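Local coordinates for protein Adhesin/invasin TibA autotransporter (Escherichia coli, PDB 4Q1Q) that mediates bacterial adhesion to and invasion of human intestinal epithelial cells, and bacterial aggregation, the present chain being a heptosylated part of its surface-exposed passenger region, at residues N14-R19 with T38-G43; S23-L28 with K44-S49; M252-A257 with A271-T276. One frame throughout, in Å; residues are numbered along the deposited sequence.

Interaction 1. Residues N14-R19 with T38-G43. With 289 (D-glycero-alpha-D-manno-heptopyranose), chain E.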
loop_
_atom_site.group_PDB
_atom_site.type_symbol
_atom_site.label_atom_id
_atom_site.label_comp_id
_atom_site.label_asym_id
_atom_site.label_seq_id
_atom_site.Cartn_x
_atom_site.Cartn_y
_atom_site.Cartn_z
ATOM N N ASN A 14 30.960 6.333 1.626
ATOM C CA ASN A 14 31.085 6.653 0.203
ATOM C C ASN A 14 31.769 5.560 -0.623
ATOM O O ASN A 14 32.362 5.831 -1.666
ATOM C CB ASN A 14 31.776 8.012 0.040
ATOM C CG ASN A 14 30.922 9.150 0.566
ATOM O OD1 ASN A 14 30.073 8.945 1.433
ATOM N ND2 ASN A 14 31.111 10.349 0.031
ATOM N N GLN A 15 31.655 4.322 -0.143
ATOM C CA GLN A 15 32.033 3.133 -0.893
ATOM C C GLN A 15 31.024 2.891 -2.010
ATOM O O GLN A 15 29.816 2.973 -1.788
ATOM C CB GLN A 15 32.071 1.908 0.027
ATOM C CG GLN A 15 33.305 1.783 0.907
ATOM C CD GLN A 15 34.451 1.087 0.195
ATOM O OE1 GLN A 15 34.830 1.475 -0.910
ATOM N NE2 GLN A 15 34.993 0.040 0.810
ATOM N N THR A 16 31.530 2.619 -3.206
ATOM C CA THR A 16 30.725 2.152 -4.325
ATOM C C THR A 16 31.127 0.698 -4.545
ATOM O O THR A 16 32.307 0.352 -4.442
ATOM C CB THR A 16 30.958 2.953 -5.623
ATOM O OG1 THR A 16 30.541 4.314 -5.467
ATOM C CG2 THR A 16 30.158 2.389 -6.776
ATOM N N ILE A 17 30.144 -0.158 -4.815
ATOM C CA ILE A 17 30.362 -1.604 -4.869
ATOM C C ILE A 17 29.571 -2.242 -6.009
ATOM O O ILE A 17 28.544 -1.707 -6.433
ATOM C CB ILE A 17 30.033 -2.261 -3.507
ATOM C CG1 ILE A 17 31.195 -2.032 -2.532
ATOM C CG2 ILE A 17 29.708 -3.747 -3.635
ATOM C CD1 ILE A 17 31.209 -2.910 -1.299
ATOM N N GLY A 18 30.075 -3.370 -6.502
ATOM C CA GLY A 18 29.444 -4.134 -7.571
ATOM C C GLY A 18 30.333 -4.354 -8.782
ATOM O O GLY A 18 31.552 -4.458 -8.644
ATOM N N ARG A 19 29.694 -4.431 -9.950
ATOM C CA ARG A 19 30.288 -4.693 -11.266
ATOM C C ARG A 19 31.814 -4.839 -11.298
ATOM O O ARG A 19 32.335 -5.878 -10.886
ATOM C CB ARG A 19 29.789 -3.634 -12.269
ATOM C CG ARG A 19 29.590 -2.212 -11.754
ATOM C CD ARG A 19 29.177 -1.263 -12.873
ATOM N NE ARG A 19 27.786 -1.429 -13.302
ATOM C CZ ARG A 19 27.305 -1.162 -14.515
ATOM N NH1 ARG A 19 28.096 -0.710 -15.481
ATOM N NH2 ARG A 19 26.016 -1.352 -14.779
ATOM N N THR A 38 26.957 3.160 -2.600
ATOM C CA THR A 38 26.294 3.105 -3.893
ATOM C C THR A 38 26.435 1.674 -4.393
ATOM O O THR A 38 27.564 1.230 -4.593
ATOM C CB THR A 38 26.911 4.097 -4.899
ATOM O OG1 THR A 38 26.866 5.428 -4.366
ATOM C CG2 THR A 38 26.165 4.078 -6.224
ATOM N N ILE A 39 25.314 0.966 -4.547
ATOM C CA ILE A 39 25.299 -0.429 -4.996
ATOM C C ILE A 39 24.944 -0.508 -6.477
ATOM O O ILE A 39 23.816 -0.209 -6.881
ATOM C CB ILE A 39 24.318 -1.341 -4.222
ATOM C CG1 ILE A 39 24.500 -1.227 -2.701
ATOM C CG2 ILE A 39 24.532 -2.786 -4.651
ATOM C CD1 ILE A 39 23.360 -1.771 -1.863
ATOM N N ASN A 40 25.925 -0.901 -7.282
ATOM C CA ASN A 40 25.728 -1.018 -8.723
ATOM C C ASN A 40 25.728 -2.477 -9.163
ATOM O O ASN A 40 25.957 -3.384 -8.354
ATOM C CB ASN A 40 26.774 -0.195 -9.479
ATOM C CG ASN A 40 26.561 1.296 -9.328
ATOM O OD1 ASN A 40 25.505 1.760 -8.900
ATOM N ND2 ASN A 40 27.578 2.062 -9.690
ATOM N N SER A 41 25.461 -2.662 -10.453
ATOM C CA SER A 41 25.162 -3.969 -11.037
ATOM C C SER A 41 26.100 -5.059 -10.530
ATOM O O SER A 41 27.322 -4.899 -10.565
ATOM C CB SER A 41 25.218 -3.884 -12.567
ATOM O OG SER A 41 24.482 -4.922 -13.199
ATOM N N GLY A 42 25.541 -6.164 -10.046
ATOM C CA GLY A 42 26.329 -7.263 -9.490
ATOM C C GLY A 42 26.709 -7.060 -8.034
ATOM O O GLY A 42 27.137 -8.002 -7.354
ATOM N N GLY A 43 26.492 -5.847 -7.533
ATOM C CA GLY A 43 26.697 -5.522 -6.121
ATOM C C GLY A 43 25.660 -6.059 -5.141
ATOM O O GLY A 43 24.456 -5.845 -5.330
HETATM O O7 289 E . 28.966 -8.634 -14.775
HETATM C C7 289 E . 29.125 -7.547 -13.858
HETATM C C6 289 E . 28.083 -6.447 -14.062
HETATM O O6 289 E . 28.086 -6.055 -15.442
HETATM C C5 289 E . 26.656 -6.772 -13.598
HETATM O O5 289 E . 25.740 -6.078 -14.455
HETATM C C1 289 E . 24.433 -6.032 -13.879
HETATM C C2 289 E . 23.856 -7.444 -13.869
HETATM O O2 289 E . 23.730 -7.949 -15.202
HETATM C C3 289 E . 24.766 -8.353 -13.046
HETATM O O3 289 E . 24.303 -9.710 -13.128
HETATM C C4 289 E . 26.217 -8.238 -13.517
HETATM O O4 289 E . 27.027 -9.001 -12.614
#
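Thr16 and Thr38 sit next to each other across a short parallel pairing, their side chains side by side and pointing the same way. Both set the methyl CG2 anti to the backbone N and the hydroxyl anti to the carbonyl carbon (chi1 -64° and -57°), and these matched rotamers leave Thr16 OG1 3.7 Å from Thr38 CB. The Thr16 methyl also reaches Asn40, with CG2 3.9 Å from ND2, while Asn40 OD1 is hydrogen-bonded to Asn59 ND2. Ile17 and Ile39, paired in register, project from the face opposite the threonines, where Ile17 packs on Met26 and Ile39 on Ile58. Between the two faces Ile17 N donates to Thr38 O, and Ile17 O accepts from Asn40 N at 2.9 Å. Parallel pairing of residues a coil apart, Thr16 with Thr38 and Ile17 with Ile39, fits the beta-helix of this passenger fragment. Beyond the strands the two segments pinch together at glycines, with no side chain to hold them apart: Gly18 CA lies 3.4 Å from CA of Gly43, which ends a type II turn starting at Asn40. Arg19 brings its guanidinium end to Ser41, whose CB lies obliquely to its plane; a chi3 of 74° bends the chain to place Arg19 NE 3.6 Å from Ser41 CB. Ser41 OG is bonded covalently to C1 of a heptose at 1.3 Å, and that sugar's C6 comes within 3.7 Å of Arg19 CB.

Interaction 2. Residues S23-L28 with K44-S49. With 289 (D-glycero-alpha-D-manno-heptopyranose), chain D; 289 (D-glycero-alpha-D-manno-heptopyranose), chain F; 289 (D-glycero-alpha-D-manno-heptopyranose), chain G.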
loop_
_atom_site.group_PDB
_atom_site.type_symbol
_atom_site.label_atom_id
_atom_site.label_comp_id
_atom_site.label_asym_id
_atom_site.label_seq_id
_atom_site.Cartn_x
_atom_site.Cartn_y
_atom_site.Cartn_z
ATOM N N SER A 23 35.199 -4.097 -4.639
ATOM C CA SER A 23 34.652 -5.251 -3.929
ATOM C C SER A 23 33.235 -5.488 -4.424
ATOM O O SER A 23 32.564 -4.553 -4.866
ATOM C CB SER A 23 34.641 -5.046 -2.411
ATOM O OG SER A 23 35.964 -4.893 -1.926
ATOM N N LYS A 24 32.799 -6.740 -4.338
ATOM C CA LYS A 24 31.492 -7.138 -4.836
ATOM C C LYS A 24 30.482 -7.238 -3.694
ATOM O O LYS A 24 29.404 -6.644 -3.732
ATOM C CB LYS A 24 31.630 -8.477 -5.563
ATOM C CG LYS A 24 30.823 -8.567 -6.845
ATOM C CD LYS A 24 31.272 -7.550 -7.882
ATOM C CE LYS A 24 30.438 -7.641 -9.152
ATOM N NZ LYS A 24 31.128 -8.254 -10.322
ATOM N N SER A 25 30.857 -8.007 -2.677
ATOM C CA SER A 25 30.049 -8.217 -1.490
ATOM C C SER A 25 30.370 -7.163 -0.433
ATOM O O SER A 25 31.525 -6.762 -0.292
ATOM C CB SER A 25 30.339 -9.624 -0.967
ATOM O OG SER A 25 29.174 -10.246 -0.450
HETATM N N MSE A 26 29.363 -6.676 0.286
HETATM C CA MSE A 26 29.561 -5.925 1.530
HETATM C C MSE A 26 28.712 -6.626 2.544
HETATM O O MSE A 26 27.534 -6.902 2.329
HETATM C CB MSE A 26 29.145 -4.454 1.531
HETATM C CG MSE A 26 29.607 -3.680 2.769
HETATM SE SE MSE A 26 28.904 -1.840 2.977
HETATM C CE MSE A 26 30.043 -0.898 1.669
ATOM N N HIS A 27 29.309 -6.923 3.687
ATOM C CA HIS A 27 28.589 -7.602 4.750
ATOM C C HIS A 27 28.673 -6.722 5.985
ATOM O O HIS A 27 29.651 -5.998 6.166
ATOM C CB HIS A 27 29.190 -8.979 4.998
ATOM C CG HIS A 27 28.883 -9.961 3.909
ATOM N ND1 HIS A 27 28.179 -11.127 4.131
ATOM C CD2 HIS A 27 29.189 -9.951 2.591
ATOM C CE1 HIS A 27 28.038 -11.777 2.991
ATOM N NE2 HIS A 27 28.657 -11.094 2.044
ATOM N N LEU A 28 27.611 -6.735 6.784
ATOM C CA LEU A 28 27.575 -5.973 8.023
ATOM C C LEU A 28 27.147 -6.933 9.115
ATOM O O LEU A 28 26.239 -7.733 8.901
ATOM C CB LEU A 28 26.593 -4.809 7.947
ATOM C CG LEU A 28 26.907 -3.706 6.939
ATOM C CD1 LEU A 28 26.796 -4.134 5.486
ATOM C CD2 LEU A 28 25.927 -2.579 7.191
ATOM N N LYS A 44 26.140 -6.737 -4.098
ATOM C CA LYS A 44 25.317 -7.219 -2.999
ATOM C C LYS A 44 25.727 -6.627 -1.642
ATOM O O LYS A 44 26.857 -6.822 -1.191
ATOM C CB LYS A 44 25.415 -8.746 -2.932
ATOM C CG LYS A 44 25.172 -9.465 -4.251
ATOM C CD LYS A 44 24.297 -10.699 -4.093
ATOM C CE LYS A 44 23.510 -11.008 -5.359
ATOM N NZ LYS A 44 22.130 -11.500 -5.080
ATOM N N GLN A 45 24.828 -5.893 -0.988
ATOM C CA GLN A 45 24.993 -5.520 0.419
ATOM C C GLN A 45 24.132 -6.383 1.340
ATOM O O GLN A 45 22.909 -6.447 1.189
ATOM C CB GLN A 45 24.624 -4.053 0.654
ATOM C CG GLN A 45 25.028 -3.537 2.032
ATOM C CD GLN A 45 24.486 -2.155 2.348
ATOM O OE1 GLN A 45 23.283 -1.986 2.530
ATOM N NE2 GLN A 45 25.369 -1.169 2.466
ATOM N N TYR A 46 24.765 -7.030 2.312
ATOM C CA TYR A 46 24.042 -7.853 3.264
ATOM C C TYR A 46 24.116 -7.185 4.624
ATOM O O TYR A 46 25.203 -7.062 5.187
ATOM C CB TYR A 46 24.624 -9.259 3.386
ATOM C CG TYR A 46 24.643 -10.074 2.115
ATOM C CD1 TYR A 46 25.543 -9.764 1.103
ATOM C CD2 TYR A 46 23.795 -11.164 1.935
ATOM C CE1 TYR A 46 25.597 -10.507 -0.059
ATOM C CE2 TYR A 46 23.846 -11.919 0.774
ATOM C CZ TYR A 46 24.748 -11.577 -0.221
ATOM O OH TYR A 46 24.863 -12.260 -1.411
ATOM N N VAL A 47 22.962 -6.770 5.141
ATOM C CA VAL A 47 22.881 -6.116 6.441
ATOM C C VAL A 47 22.366 -7.112 7.469
ATOM O O VAL A 47 21.164 -7.362 7.526
ATOM C CB VAL A 47 21.964 -4.882 6.433
ATOM C CG1 VAL A 47 22.104 -4.127 7.748
ATOM C CG2 VAL A 47 22.263 -3.945 5.271
ATOM N N SER A 48 23.252 -7.661 8.298
ATOM C CA SER A 48 22.864 -8.705 9.251
ATOM C C SER A 48 22.543 -8.190 10.656
ATOM O O SER A 48 22.512 -6.986 10.918
ATOM C CB SER A 48 23.941 -9.792 9.358
ATOM O OG SER A 48 24.591 -10.099 8.131
ATOM N N SER A 49 22.294 -9.097 11.593
ATOM C CA SER A 49 21.859 -8.665 12.921
ATOM C C SER A 49 22.803 -7.649 13.555
ATOM O O SER A 49 24.002 -7.897 13.684
ATOM C CB SER A 49 21.739 -9.871 13.849
ATOM O OG SER A 49 21.256 -9.502 15.139
HETATM O O7 289 D . 23.519 -15.710 10.616
HETATM C C7 289 D . 23.353 -14.291 10.517
HETATM C C6 289 D . 24.623 -13.561 10.079
HETATM O O6 289 D . 25.767 -14.420 10.049
HETATM C C5 289 D . 24.454 -12.936 8.698
HETATM O O5 289 D . 25.448 -11.919 8.640
HETATM C C1 289 D . 25.238 -11.058 7.513
HETATM C C2 289 D . 25.538 -11.851 6.233
HETATM O O2 289 D . 26.902 -12.289 6.180
HETATM C C3 289 D . 24.541 -13.010 6.191
HETATM O O3 289 D . 24.761 -13.876 5.075
HETATM C C4 289 D . 24.630 -13.827 7.471
HETATM O O4 289 D . 23.613 -14.822 7.367
HETATM O O7 289 F . 22.541 -5.928 18.087
HETATM C C7 289 F . 23.181 -6.860 18.966
HETATM C C6 289 F . 23.597 -8.119 18.212
HETATM O O6 289 F . 24.265 -8.978 19.144
HETATM C C5 289 F . 22.437 -8.855 17.539
HETATM O O5 289 F . 22.953 -9.848 16.654
HETATM C C1 289 F . 21.900 -10.387 15.852
HETATM C C2 289 F . 21.130 -11.364 16.723
HETATM O O2 289 F . 22.009 -12.369 17.243
HETATM C C3 289 F . 20.478 -10.530 17.823
HETATM O O3 289 F . 19.936 -11.343 18.871
HETATM C C4 289 F . 21.450 -9.553 18.474
HETATM O O4 289 F . 20.566 -8.578 19.019
HETATM O O7 289 G . 20.095 -15.449 9.903
HETATM C C7 289 G . 19.697 -14.433 8.966
HETATM C C6 289 G . 20.113 -14.900 7.574
HETATM O O6 289 G . 19.406 -16.105 7.264
HETATM C C5 289 G . 19.826 -13.860 6.499
HETATM O O5 289 G . 20.883 -12.907 6.555
HETATM C C1 289 G . 20.716 -11.897 5.562
HETATM C C2 289 G . 20.897 -12.504 4.176
HETATM O O2 289 G . 22.112 -13.246 4.042
HETATM C C3 289 G . 19.695 -13.422 3.992
HETATM O O3 289 G . 19.729 -13.979 2.675
HETATM C C4 289 G . 19.746 -14.463 5.102
HETATM O O4 289 G . 18.552 -15.234 5.030
#
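His27 and Tyr46 form an offset stack, ring centroids 4.5 Å apart and planes at 18°, with Tyr46 CD1 over one face of the imidazole. Both imidazole nitrogens are engaged. His27 NE2 is hydrogen-bonded to Ser25 OG at 2.7 Å within its own strand, and His27 ND1 to O2 of the heptose on Ser48, also at 2.7 Å. The ring is thereby held at two points of its edge while tyrosine lies over its face. That heptose is joined by its C1 to Ser48 OG at 1.3 Å, and a second is linked to Ser49 OG. The main-chain groups facing the partner are bonded by a parallel ladder: Met26 N donates to Lys44 O, Met26 O accepts from Tyr46 N at 2.8 Å, and Leu28 N donates to Tyr46 O. The ends are less regular, since Lys44 N reaches Lys24 O at a long 3.3 Å and Ser48 N approaches Leu28 O from 37° above the carbonyl plane. On the reverse side, Gln45 OE1 is taken by Gln64 NE2. Strand 25-28 is an edge strand of this beta-helix face within the chain; strand 44-47 continues to strand 63-66, where His65 stacks on Tyr46, while Met26, Leu28 and Gln45 pack inward on Ala34 of strand 33-35.

Interaction 3. Residues M252-A257 with A271-T276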
loop_
_atom_site.group_PDB
_atom_site.type_symbol
_atom_site.label_atom_id
_atom_site.label_comp_id
_atom_site.label_asym_id
_atom_site.label_seq_id
_atom_site.Cartn_x
_atom_site.Cartn_y
_atom_site.Cartn_z
HETATM N N MSE A 252 -24.552 10.095 -0.764
HETATM C CA MSE A 252 -25.318 9.223 -1.658
HETATM C C MSE A 252 -24.929 7.777 -1.745
HETATM O O MSE A 252 -23.755 7.428 -1.871
HETATM C CB MSE A 252 -25.146 9.746 -3.073
HETATM C CG MSE A 252 -26.252 9.146 -3.944
HETATM SE SE MSE A 252 -25.991 9.889 -5.748
HETATM C CE MSE A 252 -26.962 11.591 -5.508
ATOM N N LEU A 253 -25.955 6.934 -1.679
ATOM C CA LEU A 253 -25.818 5.530 -2.040
ATOM C C LEU A 253 -26.545 5.353 -3.374
ATOM O O LEU A 253 -27.729 5.656 -3.520
ATOM C CB LEU A 253 -26.394 4.627 -0.952
ATOM C CG LEU A 253 -26.750 3.185 -1.319
ATOM C CD1 LEU A 253 -25.432 2.450 -1.491
ATOM C CD2 LEU A 253 -27.645 2.576 -0.251
ATOM N N GLN A 254 -25.809 4.884 -4.372
ATOM C CA GLN A 254 -26.432 4.543 -5.644
ATOM C C GLN A 254 -26.286 3.071 -5.975
ATOM O O GLN A 254 -25.187 2.519 -6.044
ATOM C CB GLN A 254 -25.761 5.379 -6.713
ATOM C CG GLN A 254 -26.490 5.332 -8.043
ATOM C CD GLN A 254 -25.885 6.325 -9.007
ATOM O OE1 GLN A 254 -24.975 7.088 -8.673
ATOM N NE2 GLN A 254 -26.375 6.292 -10.229
ATOM N N VAL A 255 -27.425 2.418 -6.165
ATOM C CA VAL A 255 -27.429 0.984 -6.403
ATOM C C VAL A 255 -27.915 0.715 -7.825
ATOM O O VAL A 255 -29.019 1.090 -8.199
ATOM C CB VAL A 255 -28.315 0.271 -5.367
ATOM C CG1 VAL A 255 -28.268 -1.245 -5.515
ATOM C CG2 VAL A 255 -27.876 0.677 -3.966
ATOM N N GLU A 256 -27.077 0.098 -8.642
ATOM C CA GLU A 256 -27.489 -0.238 -10.000
ATOM C C GLU A 256 -28.308 -1.514 -9.967
ATOM O O GLU A 256 -28.285 -2.259 -8.986
ATOM C CB GLU A 256 -26.297 -0.495 -10.915
ATOM C CG GLU A 256 -25.245 0.591 -10.889
ATOM C CD GLU A 256 -25.626 1.769 -11.766
ATOM O OE1 GLU A 256 -24.801 2.701 -11.891
ATOM O OE2 GLU A 256 -26.743 1.745 -12.330
ATOM N N ALA A 257 -29.045 -1.756 -11.046
ATOM C CA ALA A 257 -29.926 -2.911 -11.099
ATOM C C ALA A 257 -29.091 -4.152 -10.845
ATOM O O ALA A 257 -28.001 -4.280 -11.395
ATOM C CB ALA A 257 -30.655 -2.981 -12.433
ATOM N N ALA A 271 -29.173 10.922 0.016
ATOM C CA ALA A 271 -29.744 10.372 -1.214
ATOM C C ALA A 271 -29.528 8.874 -1.368
ATOM O O ALA A 271 -28.417 8.367 -1.161
ATOM C CB ALA A 271 -29.133 11.089 -2.398
ATOM N N VAL A 272 -30.619 8.169 -1.667
ATOM C CA VAL A 272 -30.535 6.778 -2.090
ATOM C C VAL A 272 -31.239 6.637 -3.441
ATOM O O VAL A 272 -32.380 7.070 -3.619
ATOM C CB VAL A 272 -31.158 5.796 -1.087
ATOM C CG1 VAL A 272 -31.148 4.373 -1.626
ATOM C CG2 VAL A 272 -30.411 5.846 0.232
ATOM N N ILE A 273 -30.524 6.007 -4.365
ATOM C CA ILE A 273 -30.972 5.767 -5.726
ATOM C C ILE A 273 -31.003 4.282 -6.025
ATOM O O ILE A 273 -29.999 3.595 -5.842
ATOM C CB ILE A 273 -30.003 6.398 -6.731
ATOM C CG1 ILE A 273 -29.883 7.884 -6.423
ATOM C CG2 ILE A 273 -30.517 6.204 -8.153
ATOM C CD1 ILE A 273 -28.885 8.624 -7.296
ATOM N N THR A 274 -32.149 3.771 -6.458
ATOM C CA THR A 274 -32.244 2.346 -6.760
ATOM C C THR A 274 -32.762 2.209 -8.181
ATOM O O THR A 274 -33.410 3.133 -8.678
ATOM C CB THR A 274 -33.214 1.601 -5.829
ATOM O OG1 THR A 274 -34.480 2.263 -5.880
ATOM C CG2 THR A 274 -32.696 1.586 -4.392
ATOM N N ASN A 275 -32.487 1.063 -8.793
ATOM C CA ASN A 275 -32.920 0.756 -10.154
ATOM C C ASN A 275 -33.688 -0.554 -10.335
ATOM O O ASN A 275 -33.887 -1.026 -11.456
ATOM C CB ASN A 275 -31.711 0.807 -11.088
ATOM C CG ASN A 275 -31.055 2.169 -11.044
ATOM O OD1 ASN A 275 -30.174 2.443 -10.232
ATOM N ND2 ASN A 275 -31.598 3.076 -11.823
ATOM N N THR A 276 -34.191 -1.048 -9.215
ATOM C CA THR A 276 -34.894 -2.307 -9.040
ATOM C C THR A 276 -35.629 -2.138 -7.703
ATOM O O THR A 276 -35.147 -1.418 -6.835
ATOM C CB THR A 276 -33.859 -3.442 -8.917
ATOM O OG1 THR A 276 -33.439 -3.866 -10.219
ATOM C CG2 THR A 276 -34.405 -4.611 -8.108
HETATM O O HOH W 1 -31.022 -1.039 -7.917
#
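Ala271 meets Met252, a selenomethionine, where the last modelled rung of a parallel beta-helix face is laid on the one before, strands 252-255 and 271-273 running 3° apart in direction and 4.7 Å apart at closest approach. The Ala271 methyl CB touches Met252 CG at 3.8 Å, and its carbonyl O accepts from Leu253 N. Val272 turns to the opposite face, toward the inside of the coil, where its side chain lies next to that of Leu253, CG1 and CD2 4.2 Å apart; Ile247 touches both residues. At Ile273 the ladder is gripped twice: its N donates to Leu253 O at 2.9 Å, and its O accepts from Val255 N at 2.8 Å. The Ile273 side chain, beside that of Gln254, is extended at chi2 (177°), which carries its terminal CD1 to 3.5 Å from the selenium of Met252, the two side chains crossing at a slant. Thr274 directs its CB away from the partner strand and packs on Ala279 and Val280. Direct backbone bonding gives way to water at Asn275, whose CB points back toward the preceding rung; its N donates to a water that in turn donates to Val255 O at 2.9 Å. Thr276, whose OG1 bonds weakly to the Asn275 carbonyl O, finishes the contact with that same OG1 3.7 Å from Ala257 CB.

Interactions 1 and 2 join the same two successive coils at neighbouring places, their centres 11 Å apart and their segments alternating along the chain. The corner between them is tied within the first coil: Lys24 NZ lies 2.7 Å from Arg19 O and Ser23 O 3.2 Å from Gly18 N, both probable hydrogen bonds. Each carries covalently attached heptose, on Ser41 in interaction 1 and on Ser48 and Ser49 in interaction 2; at interaction 3, by contrast, a bound heptose lies about 6 Å from the Thr276 side chain. Interaction 3 repeats the parallel stacking of interaction 2 at the other end of the same beta-helix face, centres about 58 Å and nearest atoms about 48 Å apart.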